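Local coordinates for DNA polymerase sliding clamp 2 (Thermococcus kodakarensis, PDB 3LX2), which probably serves as a ring-shaped sliding clamp, a homotrimer that encircles DNA and tethers the replicative polymerase and other proteins to it, at residues Asp25-Val31 with Glu67-Leu73; Met38-Asp42 with Glu122-Pro126; Asn52-Leu57 with Val234-Gly238. One frame throughout, in Å; residues are numbered along the deposited sequence.

How the contacts relate
All three contacts involve the long antiparallel sheet of one clamp subunit. Contact 1 is partly buried. It pairs outer strand 67-72 with strand 26-31 through backbone hydrogen bonds and ring packing. Contact 2 lies on the surface, where the linker segment 122-126 crosses strand 35-41; it rests on one arginine bond and isoleucine packing. It touches contact 1, since Met38 packs on Ala27 and Phe29. Contact 3 is also partly buried. There the end of strand 47-54 meets the turn before strand 238-244, and apolar side chains do most of the work. Contact 3 joins the N-terminal to the C-terminal half, while contact 2 lays the linker between them on the N-terminal half.

Contact 1. Residues Asp25-Val31 with Glu67-Leu73; sequences DEAVFQV and EAIAFDL
Phe71 CG stands between its own backbone N and carbonyl carbon (chi1 44°), which swings the ring toward Phe29. The plane of the Phe29 ring nearly contains the bond from CA to CB (chi2 10°), and one face looks at this neighbour. The two form a T-shaped stack within an antiparallel beta ladder of the clamp fold. Phe71 offers its edge, the planes stand at 87°, and Phe71 CZ lies 3.9 Å from Phe29 CD2. The ladder joins strands 26-31 and 67-72, the latter the outermost strand of the long sheet within the chain. Ala27 with Phe71, Phe29 with Ile69 and Val31 with Glu67 are hydrogen-bonded pairs. Each is closed by two backbone bonds, and Phe29 N to Ile69 O is a short one at 2.6 Å. The side chains of these pairs share one face. There Val31 CG2 meets Ile69 CG1 at 3.9 Å, and Phe3 of strand 3-7 packs on both residues. On the other face Val28 spreads its two methyls: CG1 touches Ala68 CB, and CG2 touches Ala70 CB at 4.1 Å. The Gln30 amide comes close to the backbone of Glu67 and Ala68, and its NE2 bonds to Asn32 OD1. The carboxylate of Glu67 forms a salt bridge with Lys93. Near the other end, Asp72 is the N-cap residue of helix 73-80. Leu73 turns into that helix, and its CD1 rests on Ala27 CB at 3.7 Å. Its N closes the contact with a 2.9 Å hydrogen bond to Asp25 O.

Contact 2. Residues Met38-Asp42 with Glu122-Pro126; sequences MRAID and EIEIP
The linker between the two halves of the clamp subunit passes over the sheet here, and Arg39 and Ile41 of strand 35-41 receive it. The linker segment 122-126 has no regular structure. Ile123 and Arg39 carry most of the contact. Ile123 CB lies 3.8 Å from Arg39 CD, and the two side chains run past each other in opposite directions. Arg39 CG is anti to its own backbone N (chi1 -176°), and the chain turns at chi3 (-57°). This carries the guanidinium alongside the linker. NH1 then donates to Ile123 O over 2.9 Å. The bond is bent, with an angle of 134° at the hydrogen, and the donor is tilted from the carbonyl plane. Ile125 CG2 approaches the same NH1 obliquely at 3.7 Å, so a methyl group lies beside the bonded nitrogen. Arg39 NE also makes a long, weak ion pair with Asp50. The two branches of Ile123 find different partners. CD1 reaches over the strand backbone to Ala40 CA, at 3.7 Å. CG2 meets Ile41 CD1 at 3.9 Å, where the side chains cross at a slant. Leu48 of the next strand packs against both Ile123 and Ile41. The carboxylates of Glu122 and Glu124 do not touch the arginine, but at this range they may still favour its positive charge weakly. The pattern is that of the PCNA interdomain connector, a long linker lying across the outer sheet of the subunit.

Contact 3. Residues Asn52-Leu57 with Val234-Gly238; sequences NLPEML and VRDAG
The shortest polar bond, 2.7 Å from Val234 N to Gly238 O, closes the turn on which Leu57 packs. Gly238 N returns a 2.8 Å bond to Val234 O, and Leu57 CD2 lies 3.7 Å from that oxygen. Leu57 is the main apolar group of the contact. Its CG is anti to its own carbonyl carbon (chi1 -85°), and its two methyls divide the work. CD1 lies 3.6 Å from Gly238 N, while CD2 reaches Arg235 CB at 3.5 Å. Ala237 CB touches Leu57 CG and also Met56 SD. The chain of Arg235 stays extended from CG to NE and crosses Leu57 on its way out to salt bridges with Glu12 and Asp8. On the strand side, Asn52 O receives a CA-H...O contact from Gly238 CA at 3.2 Å. The Pro54 ring sits over this part of the turn, with CG 3.8 Å from Ala237 O. Leu53 CD2 meets Val234 CG1 more loosely, and Phe13 and Leu16 of helix 10-21 also pack on Leu53. The turn joins strands 228-234 and 238-244, and Ala237 and Gly238 together face Val234, which is the pattern of a classic beta bulge.

Contact 1. Residues Asp25-Val31 with Glu67-Leu73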
loop_
_atom_site.group_PDB
_atom_site.type_symbol
_atom_site.label_atom_id
_atom_site.label_comp_id
_atom_site.label_asym_id
_atom_site.label_seq_id
_atom_site.Cartn_x
_atom_site.Cartn_y
_atom_site.Cartn_z
ATOM N N ASP A 25 17.008 21.037 -1.417
ATOM C CA ASP A 25 15.791 21.571 -1.992
ATOM C C ASP A 25 16.003 21.762 -3.501
ATOM O O ASP A 25 15.057 21.667 -4.280
ATOM C CB ASP A 25 15.423 22.902 -1.310
ATOM C CG ASP A 25 15.346 22.778 0.227
ATOM O OD1 ASP A 25 14.640 21.888 0.742
ATOM O OD2 ASP A 25 15.995 23.589 0.944
ATOM N N GLU A 26 17.257 22.024 -3.869
ATOM C CA GLU A 26 17.633 22.412 -5.197
ATOM C C GLU A 26 18.928 21.735 -5.535
ATOM O O GLU A 26 19.763 21.497 -4.650
ATOM C CB GLU A 26 17.871 23.929 -5.291
ATOM C CG GLU A 26 16.906 24.794 -4.436
ATOM C CD GLU A 26 16.946 26.276 -4.820
ATOM O OE1 GLU A 26 18.091 26.844 -4.903
ATOM O OE2 GLU A 26 15.831 26.855 -5.048
ATOM N N ALA A 27 19.122 21.403 -6.814
ATOM C CA ALA A 27 20.418 20.908 -7.202
ATOM C C ALA A 27 20.988 21.603 -8.416
ATOM O O ALA A 27 20.278 21.958 -9.347
ATOM C CB ALA A 27 20.348 19.473 -7.412
ATOM N N VAL A 28 22.291 21.822 -8.367
ATOM C CA VAL A 28 23.031 22.309 -9.497
ATOM C C VAL A 28 23.689 21.199 -10.308
ATOM O O VAL A 28 24.593 20.513 -9.850
ATOM C CB VAL A 28 24.137 23.272 -9.004
ATOM C CG1 VAL A 28 24.939 23.853 -10.204
ATOM C CG2 VAL A 28 23.522 24.389 -8.105
ATOM N N PHE A 29 23.288 21.065 -11.554
ATOM C CA PHE A 29 23.886 20.057 -12.402
ATOM C C PHE A 29 24.908 20.686 -13.317
ATOM O O PHE A 29 24.584 21.488 -14.169
ATOM C CB PHE A 29 22.803 19.337 -13.193
ATOM C CG PHE A 29 22.256 18.097 -12.507
ATOM C CD1 PHE A 29 22.582 17.795 -11.188
ATOM C CD2 PHE A 29 21.411 17.221 -13.193
ATOM C CE1 PHE A 29 22.085 16.671 -10.562
ATOM C CE2 PHE A 29 20.903 16.096 -12.553
ATOM C CZ PHE A 29 21.258 15.824 -11.233
ATOM N N GLN A 30 26.166 20.340 -13.130
ATOM C CA GLN A 30 27.126 20.750 -14.125
ATOM C C GLN A 30 27.072 19.796 -15.316
ATOM O O GLN A 30 27.488 18.647 -15.242
ATOM C CB GLN A 30 28.534 20.850 -13.571
ATOM C CG GLN A 30 29.554 21.375 -14.597
ATOM C CD GLN A 30 29.393 22.881 -14.850
ATOM O OE1 GLN A 30 29.203 23.676 -13.886
ATOM N NE2 GLN A 30 29.445 23.285 -16.144
ATOM N N VAL A 31 26.553 20.318 -16.415
ATOM C CA VAL A 31 26.445 19.559 -17.626
ATOM C C VAL A 31 27.647 19.817 -18.520
ATOM O O VAL A 31 27.734 20.883 -19.146
ATOM C CB VAL A 31 25.184 19.938 -18.399
ATOM C CG1 VAL A 31 24.960 18.963 -19.482
ATOM C CG2 VAL A 31 24.003 20.025 -17.486
ATOM N N GLU A 67 27.544 23.991 -19.371
ATOM C CA GLU A 67 26.986 24.898 -18.401
ATOM C C GLU A 67 26.326 24.165 -17.232
ATOM O O GLU A 67 25.933 22.988 -17.348
ATOM C CB GLU A 67 25.983 25.847 -19.053
ATOM C CG GLU A 67 24.726 25.191 -19.577
ATOM C CD GLU A 67 23.545 26.172 -19.653
ATOM O OE1 GLU A 67 22.929 26.275 -20.745
ATOM O OE2 GLU A 67 23.230 26.836 -18.618
ATOM N N ALA A 68 26.223 24.896 -16.123
ATOM C CA ALA A 68 25.482 24.502 -14.948
ATOM C C ALA A 68 24.038 24.906 -15.051
ATOM O O ALA A 68 23.732 26.086 -15.290
ATOM C CB ALA A 68 26.082 25.151 -13.729
ATOM N N ILE A 69 23.145 23.944 -14.833
ATOM C CA ILE A 69 21.727 24.235 -14.640
ATOM C C ILE A 69 21.314 23.908 -13.221
ATOM O O ILE A 69 21.926 23.057 -12.552
ATOM C CB ILE A 69 20.817 23.454 -15.597
ATOM C CG1 ILE A 69 21.240 21.989 -15.652
ATOM C CG2 ILE A 69 20.803 24.109 -16.986
ATOM C CD1 ILE A 69 20.311 21.122 -16.463
ATOM N N ALA A 70 20.258 24.555 -12.762
ATOM C CA ALA A 70 19.818 24.410 -11.406
ATOM C C ALA A 70 18.297 24.416 -11.392
ATOM O O ALA A 70 17.661 25.154 -12.140
ATOM C CB ALA A 70 20.384 25.569 -10.534
ATOM N N PHE A 71 17.703 23.583 -10.552
ATOM C CA PHE A 71 16.249 23.493 -10.564
ATOM C C PHE A 71 15.722 22.891 -9.280
ATOM O O PHE A 71 16.468 22.335 -8.484
ATOM C CB PHE A 71 15.773 22.690 -11.784
ATOM C CG PHE A 71 16.580 21.467 -12.012
ATOM C CD1 PHE A 71 16.241 20.282 -11.388
ATOM C CD2 PHE A 71 17.723 21.516 -12.795
ATOM C CE1 PHE A 71 17.023 19.156 -11.558
ATOM C CE2 PHE A 71 18.500 20.402 -12.975
ATOM C CZ PHE A 71 18.140 19.211 -12.364
ATOM N N ASP A 72 14.419 22.990 -9.091
ATOM C CA ASP A 72 13.857 22.548 -7.849
ATOM C C ASP A 72 13.760 20.999 -7.807
ATOM O O ASP A 72 13.149 20.381 -8.685
ATOM C CB ASP A 72 12.540 23.236 -7.606
ATOM C CG ASP A 72 12.103 23.065 -6.230
ATOM O OD1 ASP A 72 12.843 23.441 -5.303
ATOM O OD2 ASP A 72 11.018 22.529 -6.046
ATOM N N LEU A 73 14.396 20.391 -6.795
ATOM C CA LEU A 73 14.543 18.952 -6.793
ATOM C C LEU A 73 13.158 18.297 -6.667
ATOM O O LEU A 73 12.805 17.376 -7.407
ATOM C CB LEU A 73 15.542 18.478 -5.732
ATOM C CG LEU A 73 17.023 18.250 -6.090
ATOM C CD1 LEU A 73 17.996 18.226 -4.873
ATOM C CD2 LEU A 73 17.235 16.979 -6.904
#

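Contact 2. Residues Met38-Asp42 with Glu122-Pro126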
loop_
_atom_site.group_PDB
_atom_site.type_symbol
_atom_site.label_atom_id
_atom_site.label_comp_id
_atom_site.label_asym_id
_atom_site.label_seq_id
_atom_site.Cartn_x
_atom_site.Cartn_y
_atom_site.Cartn_z
ATOM N N MET A 38 27.508 16.764 -10.006
ATOM C CA MET A 38 26.948 17.597 -8.998
ATOM C C MET A 38 27.707 17.347 -7.722
ATOM O O MET A 38 28.162 16.242 -7.466
ATOM C CB MET A 38 25.476 17.300 -8.804
ATOM C CG MET A 38 24.929 17.885 -7.529
ATOM S SD MET A 38 23.255 17.311 -7.314
ATOM C CE MET A 38 22.989 17.722 -5.624
ATOM N N ARG A 39 27.833 18.404 -6.934
ATOM C CA ARG A 39 28.458 18.362 -5.659
ATOM C C ARG A 39 27.723 19.367 -4.839
ATOM O O ARG A 39 27.575 20.516 -5.253
ATOM C CB ARG A 39 29.922 18.745 -5.733
ATOM C CG ARG A 39 30.581 18.584 -4.353
ATOM C CD ARG A 39 32.092 18.649 -4.361
ATOM N NE ARG A 39 32.782 17.677 -5.216
ATOM C CZ ARG A 39 34.104 17.688 -5.389
ATOM N NH1 ARG A 39 34.849 18.620 -4.765
ATOM N NH2 ARG A 39 34.692 16.788 -6.172
ATOM N N ALA A 40 27.222 18.930 -3.686
ATOM C CA ALA A 40 26.432 19.815 -2.858
ATOM C C ALA A 40 26.545 19.381 -1.406
ATOM O O ALA A 40 27.019 18.247 -1.119
ATOM C CB ALA A 40 25.012 19.778 -3.309
ATOM N N ILE A 41 26.100 20.272 -0.503
ATOM C CA ILE A 41 26.079 19.994 0.946
ATOM C C ILE A 41 24.749 20.418 1.526
ATOM O O ILE A 41 24.181 21.419 1.141
ATOM C CB ILE A 41 27.236 20.725 1.699
ATOM C CG1 ILE A 41 28.596 20.396 1.095
ATOM C CG2 ILE A 41 27.347 20.301 3.179
ATOM C CD1 ILE A 41 29.773 21.094 1.834
ATOM N N ASP A 42 24.252 19.669 2.492
ATOM C CA ASP A 42 23.003 20.059 3.176
ATOM C C ASP A 42 23.205 21.260 4.117
ATOM O O ASP A 42 24.313 21.488 4.604
ATOM C CB ASP A 42 22.378 18.849 3.914
ATOM C CG ASP A 42 22.967 18.609 5.278
ATOM O OD1 ASP A 42 22.192 18.573 6.267
ATOM O OD2 ASP A 42 24.206 18.472 5.384
ATOM N N GLU A 122 32.354 26.993 -5.148
ATOM C CA GLU A 122 33.210 25.812 -5.202
ATOM C C GLU A 122 33.160 25.033 -3.894
ATOM O O GLU A 122 33.155 25.632 -2.808
ATOM C CB GLU A 122 34.656 26.219 -5.532
ATOM C CG GLU A 122 35.494 25.099 -6.148
ATOM C CD GLU A 122 34.765 24.365 -7.271
ATOM O OE1 GLU A 122 33.680 24.824 -7.707
ATOM O OE2 GLU A 122 35.279 23.322 -7.723
ATOM N N ILE A 123 33.079 23.705 -3.993
ATOM C CA ILE A 123 33.153 22.854 -2.790
ATOM C C ILE A 123 34.413 22.010 -2.870
ATOM O O ILE A 123 34.658 21.327 -3.869
ATOM C CB ILE A 123 31.871 21.999 -2.536
ATOM C CG1 ILE A 123 30.636 22.901 -2.384
ATOM C CG2 ILE A 123 32.042 21.146 -1.284
ATOM C CD1 ILE A 123 29.280 22.181 -2.395
ATOM N N GLU A 124 35.230 22.107 -1.828
ATOM C CA GLU A 124 36.516 21.440 -1.801
ATOM C C GLU A 124 36.483 20.257 -0.842
ATOM O O GLU A 124 35.981 20.346 0.283
ATOM C CB GLU A 124 37.635 22.431 -1.443
ATOM C CG GLU A 124 38.241 23.179 -2.661
ATOM C CD GLU A 124 39.276 22.342 -3.435
ATOM O OE1 GLU A 124 39.939 21.490 -2.795
ATOM O OE2 GLU A 124 39.427 22.541 -4.672
ATOM N N ILE A 125 37.019 19.147 -1.320
ATOM C CA ILE A 125 36.991 17.888 -0.614
ATOM C C ILE A 125 38.344 17.626 0.054
ATOM O O ILE A 125 39.347 17.359 -0.630
ATOM C CB ILE A 125 36.596 16.728 -1.577
ATOM C CG1 ILE A 125 36.677 15.364 -0.859
ATOM C CG2 ILE A 125 37.428 16.797 -2.896
ATOM C CD1 ILE A 125 36.222 14.171 -1.698
ATOM N N PRO A 126 38.383 17.728 1.398
ATOM C CA PRO A 126 39.547 17.292 2.188
ATOM C C PRO A 126 39.992 15.860 1.852
ATOM O O PRO A 126 39.175 15.036 1.408
ATOM C CB PRO A 126 39.038 17.336 3.635
ATOM C CG PRO A 126 37.532 17.707 3.548
ATOM C CD PRO A 126 37.375 18.402 2.234
#

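Contact 3. Residues Asn52-Leu57 with Val234-Gly238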
loop_
_atom_site.group_PDB
_atom_site.type_symbol
_atom_site.label_atom_id
_atom_site.label_comp_id
_atom_site.label_asym_id
_atom_site.label_seq_id
_atom_site.Cartn_x
_atom_site.Cartn_y
_atom_site.Cartn_z
ATOM N N ASN A 52 28.877 11.721 -10.176
ATOM C CA ASN A 52 29.406 11.771 -11.517
ATOM C C ASN A 52 28.779 10.793 -12.533
ATOM O O ASN A 52 28.883 9.581 -12.405
ATOM C CB ASN A 52 30.926 11.674 -11.487
ATOM C CG ASN A 52 31.515 11.574 -12.868
ATOM O OD1 ASN A 52 31.716 12.569 -13.569
ATOM N ND2 ASN A 52 31.770 10.337 -13.290
ATOM N N LEU A 53 28.177 11.357 -13.569
ATOM C CA LEU A 53 27.473 10.609 -14.596
ATOM C C LEU A 53 28.104 10.811 -15.994
ATOM O O LEU A 53 27.735 11.729 -16.730
ATOM C CB LEU A 53 25.977 10.979 -14.595
ATOM C CG LEU A 53 25.162 10.746 -13.311
ATOM C CD1 LEU A 53 23.672 11.193 -13.441
ATOM C CD2 LEU A 53 25.259 9.365 -12.813
ATOM N N PRO A 54 29.051 9.950 -16.365
ATOM C CA PRO A 54 29.781 10.099 -17.643
ATOM C C PRO A 54 28.858 9.837 -18.834
ATOM O O PRO A 54 27.971 8.997 -18.757
ATOM C CB PRO A 54 30.866 9.007 -17.572
ATOM C CG PRO A 54 30.928 8.591 -16.141
ATOM C CD PRO A 54 29.533 8.795 -15.584
ATOM N N GLU A 55 29.087 10.527 -19.936
ATOM C CA GLU A 55 28.248 10.388 -21.130
ATOM C C GLU A 55 27.996 8.982 -21.574
ATOM O O GLU A 55 26.908 8.694 -22.062
ATOM C CB GLU A 55 28.865 11.121 -22.285
ATOM C CG GLU A 55 30.151 10.479 -22.753
ATOM C CD GLU A 55 30.745 11.208 -23.907
ATOM O OE1 GLU A 55 29.996 11.694 -24.778
ATOM O OE2 GLU A 55 31.978 11.318 -23.930
ATOM N N MET A 56 28.969 8.084 -21.417
ATOM C CA MET A 56 28.740 6.678 -21.857
ATOM C C MET A 56 27.477 5.983 -21.242
ATOM O O MET A 56 26.987 4.979 -21.779
ATOM C CB MET A 56 29.988 5.795 -21.656
ATOM C CG MET A 56 30.156 5.244 -20.257
ATOM S SD MET A 56 31.521 4.017 -20.119
ATOM C CE MET A 56 32.838 5.214 -20.492
ATOM N N LEU A 57 26.965 6.521 -20.123
ATOM C CA LEU A 57 25.781 5.958 -19.443
ATOM C C LEU A 57 24.479 6.195 -20.192
ATOM O O LEU A 57 23.476 5.507 -19.973
ATOM C CB LEU A 57 25.686 6.562 -18.022
ATOM C CG LEU A 57 26.509 5.866 -16.949
ATOM C CD1 LEU A 57 26.447 6.704 -15.725
ATOM C CD2 LEU A 57 25.850 4.532 -16.710
ATOM N N VAL A 234 27.210 3.411 -10.472
ATOM C CA VAL A 234 25.930 3.344 -11.246
ATOM C C VAL A 234 26.206 2.799 -12.644
ATOM O O VAL A 234 26.990 3.351 -13.392
ATOM C CB VAL A 234 25.037 4.631 -11.151
ATOM C CG1 VAL A 234 25.797 5.801 -10.556
ATOM C CG2 VAL A 234 24.362 4.999 -12.489
ATOM N N ARG A 235 25.626 1.638 -12.918
ATOM C CA ARG A 235 25.945 0.835 -14.102
ATOM C C ARG A 235 27.420 0.756 -14.427
ATOM O O ARG A 235 27.804 0.922 -15.592
ATOM C CB ARG A 235 25.210 1.349 -15.341
ATOM C CG ARG A 235 23.708 1.145 -15.340
ATOM C CD ARG A 235 23.161 1.777 -16.586
ATOM N NE ARG A 235 21.712 1.841 -16.606
ATOM C CZ ARG A 235 21.013 2.241 -17.663
ATOM N NH1 ARG A 235 21.648 2.625 -18.770
ATOM N NH2 ARG A 235 19.688 2.269 -17.601
ATOM N N ASP A 236 28.246 0.508 -13.415
ATOM C CA ASP A 236 29.679 0.291 -13.654
ATOM C C ASP A 236 30.223 1.382 -14.555
ATOM O O ASP A 236 30.597 1.117 -15.721
ATOM C CB ASP A 236 29.929 -1.095 -14.300
ATOM C CG ASP A 236 30.703 -2.068 -13.374
ATOM O OD1 ASP A 236 30.229 -2.339 -12.233
ATOM O OD2 ASP A 236 31.778 -2.586 -13.803
ATOM N N ALA A 237 30.229 2.602 -14.010
ATOM C CA ALA A 237 30.678 3.828 -14.698
ATOM C C ALA A 237 30.317 5.069 -13.898
ATOM O O ALA A 237 31.174 5.846 -13.539
ATOM C CB ALA A 237 30.122 3.930 -16.127
ATOM N N GLY A 238 29.043 5.277 -13.619
ATOM C CA GLY A 238 28.673 6.365 -12.684
ATOM C C GLY A 238 29.195 6.153 -11.263
ATOM O O GLY A 238 29.377 5.019 -10.840
#